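Local coordinates for protein sphingomyelinase-c (Listeria ivanovii, PDB 1ZWX) that belongs to the endonuclease/exonuclease/phosphatase family and has a DNase I-like fold built around two mixed beta-sheets, at residues F11-H16 with N47-L52. Sequence-based numbering, arbitrary orientation.
Sequences FKITSH and NDVVIL
Lys12 O is gripped by two backbone donors: Asp48 N at 2.8 Å, lying in the carbonyl plane, and, weakly, Val49 N at 3.4 Å. Asp48 returns the bond through its side chain, OD2 accepting a hydrogen bond from Lys12 N at 2.8 Å through its anti lone pair. A carboxylate thus stands where the regular parallel ladder would offer a carbonyl, since Asp48, with helix-like backbone angles, kinks the chain just before strand 49-55. The same side chain lies over one face of the Phe11 ring: Asp48 CB meets CE1 at 3.6 Å in a CH-pi contact offset toward the rim, and the ring and carboxylate planes are only 6° apart. Phe11 CG, anti to the backbone N (chi1 -153°), sets the ring there, beside Val49 CG2.

Beyond the kink the ladder is regular. Thr14 N and His16 N donate hydrogen bonds to Val49 O and Ile51 O. Between them Ile51 N binds Thr14 O at 2.8 Å, the shortest and straightest of the three. Ile13, Val49, Ser15 and Ile51 share one face, where Ile13 CG2 touches Ile51 CD1 at 4.0 Å; Thr14, Val50, His16 and Leu52 take the other. These neighbouring parallel strands are the two arms of a beta-alpha-beta crossover through helix 31-39. Asp48 OD1 reaches Lys140, on a strand of the second sheet, and Trp109 NE1. With its two oxygens divided between Lys12 N and these partners, the buried carboxylate is probably ionised, its charge balanced chiefly by Lys140.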
loop_
_atom_site.group_PDB
_atom_site.type_symbol
_atom_site.label_atom_id
_atom_site.label_comp_id
_atom_site.label_asym_id
_atom_site.label_seq_id
_atom_site.Cartn_x
_atom_site.Cartn_y
_atom_site.Cartn_z
ATOM N N PHE A 11 -7.496 12.099 12.116
ATOM C CA PHE A 11 -7.129 11.703 10.753
ATOM C C PHE A 11 -6.908 10.216 10.713
ATOM O O PHE A 11 -6.252 9.653 11.596
ATOM C CB PHE A 11 -5.866 12.391 10.285
ATOM C CG PHE A 11 -5.783 12.559 8.792
ATOM C CD1 PHE A 11 -6.547 13.536 8.151
ATOM C CD2 PHE A 11 -4.942 11.730 8.014
ATOM C CE1 PHE A 11 -6.471 13.720 6.777
ATOM C CE2 PHE A 11 -4.852 11.911 6.634
ATOM C CZ PHE A 11 -5.622 12.889 5.995
ATOM N N LYS A 12 -7.454 9.597 9.668
ATOM C CA LYS A 12 -7.497 8.151 9.556
ATOM C C LYS A 12 -7.181 7.728 8.111
ATOM O O LYS A 12 -7.789 8.232 7.154
ATOM C CB LYS A 12 -8.867 7.680 9.977
ATOM C CG LYS A 12 -9.055 6.195 10.022
ATOM C CD LYS A 12 -10.264 5.891 10.852
ATOM C CE LYS A 12 -11.077 4.815 10.221
ATOM N NZ LYS A 12 -12.505 4.864 10.709
ATOM N N ILE A 13 -6.230 6.798 7.975
ATOM C CA ILE A 13 -5.764 6.302 6.665
ATOM C C ILE A 13 -5.848 4.784 6.737
ATOM O O ILE A 13 -5.453 4.187 7.739
ATOM C CB ILE A 13 -4.290 6.690 6.399
ATOM C CG1 ILE A 13 -4.122 8.201 6.410
ATOM C CG2 ILE A 13 -3.785 6.114 5.035
ATOM C CD1 ILE A 13 -2.703 8.636 6.461
ATOM N N THR A 14 -6.388 4.161 5.694
ATOM C CA THR A 14 -6.368 2.704 5.608
ATOM C C THR A 14 -5.488 2.367 4.405
ATOM O O THR A 14 -5.561 3.024 3.371
ATOM C CB THR A 14 -7.789 2.093 5.477
ATOM O OG1 THR A 14 -8.465 2.218 6.725
ATOM C CG2 THR A 14 -7.744 0.595 5.144
ATOM N N SER A 15 -4.592 1.399 4.579
ATOM C CA SER A 15 -3.761 0.948 3.467
ATOM C C SER A 15 -4.066 -0.547 3.250
ATOM O O SER A 15 -4.117 -1.319 4.202
ATOM C CB SER A 15 -2.269 1.170 3.780
ATOM O OG SER A 15 -1.468 0.751 2.686
ATOM N N HIS A 16 -4.307 -0.916 1.989
ATOM C CA HIS A 16 -4.542 -2.299 1.655
ATOM C C HIS A 16 -3.880 -2.661 0.360
ATOM O O HIS A 16 -4.152 -2.078 -0.716
ATOM C CB HIS A 16 -6.037 -2.627 1.570
ATOM C CG HIS A 16 -6.325 -4.085 1.721
ATOM N ND1 HIS A 16 -7.535 -4.644 1.380
ATOM C CD2 HIS A 16 -5.556 -5.098 2.196
ATOM C CE1 HIS A 16 -7.511 -5.934 1.660
ATOM N NE2 HIS A 16 -6.319 -6.236 2.147
ATOM N N ASN A 47 -12.778 6.555 6.131
ATOM C CA ASN A 47 -11.367 6.956 6.123
ATOM C C ASN A 47 -11.246 8.349 5.563
ATOM O O ASN A 47 -12.059 8.738 4.734
ATOM C CB ASN A 47 -10.541 5.966 5.248
ATOM C CG ASN A 47 -10.521 4.566 5.833
ATOM O OD1 ASN A 47 -11.176 3.626 5.316
ATOM N ND2 ASN A 47 -9.820 4.409 6.938
ATOM N N ASP A 48 -10.205 9.082 5.937
ATOM C CA ASP A 48 -9.873 10.294 5.226
ATOM C C ASP A 48 -9.222 9.993 3.893
ATOM O O ASP A 48 -9.470 10.665 2.895
ATOM C CB ASP A 48 -8.970 11.171 6.104
ATOM C CG ASP A 48 -9.714 11.683 7.331
ATOM O OD1 ASP A 48 -10.627 12.512 7.151
ATOM O OD2 ASP A 48 -9.455 11.196 8.436
ATOM N N VAL A 49 -8.353 8.973 3.895
ATOM C CA VAL A 49 -7.494 8.656 2.751
ATOM C C VAL A 49 -7.347 7.123 2.724
ATOM O O VAL A 49 -7.314 6.453 3.785
ATOM C CB VAL A 49 -6.076 9.353 2.868
ATOM C CG1 VAL A 49 -5.102 8.808 1.821
ATOM C CG2 VAL A 49 -6.182 10.884 2.710
ATOM N N VAL A 50 -7.306 6.558 1.519
ATOM C CA VAL A 50 -7.069 5.108 1.374
ATOM C C VAL A 50 -5.901 4.930 0.428
ATOM O O VAL A 50 -5.836 5.567 -0.637
ATOM C CB VAL A 50 -8.295 4.340 0.790
ATOM C CG1 VAL A 50 -7.893 2.869 0.418
ATOM C CG2 VAL A 50 -9.450 4.287 1.795
ATOM N N ILE A 51 -4.953 4.078 0.827
ATOM C CA ILE A 51 -3.775 3.778 -0.016
ATOM C C ILE A 51 -3.968 2.376 -0.556
ATOM O O ILE A 51 -4.251 1.476 0.207
ATOM C CB ILE A 51 -2.457 3.805 0.810
ATOM C CG1 ILE A 51 -2.193 5.228 1.334
ATOM C CG2 ILE A 51 -1.262 3.244 -0.057
ATOM C CD1 ILE A 51 -0.990 5.295 2.353
ATOM N N LEU A 52 -3.859 2.209 -1.877
ATOM C CA LEU A 52 -3.980 0.869 -2.467
ATOM C C LEU A 52 -2.633 0.400 -3.012
ATOM O O LEU A 52 -1.876 1.210 -3.520
ATOM C CB LEU A 52 -4.970 0.905 -3.627
ATOM C CG LEU A 52 -6.368 1.387 -3.260
ATOM C CD1 LEU A 52 -7.187 1.447 -4.549
ATOM C CD2 LEU A 52 -7.028 0.445 -2.246
#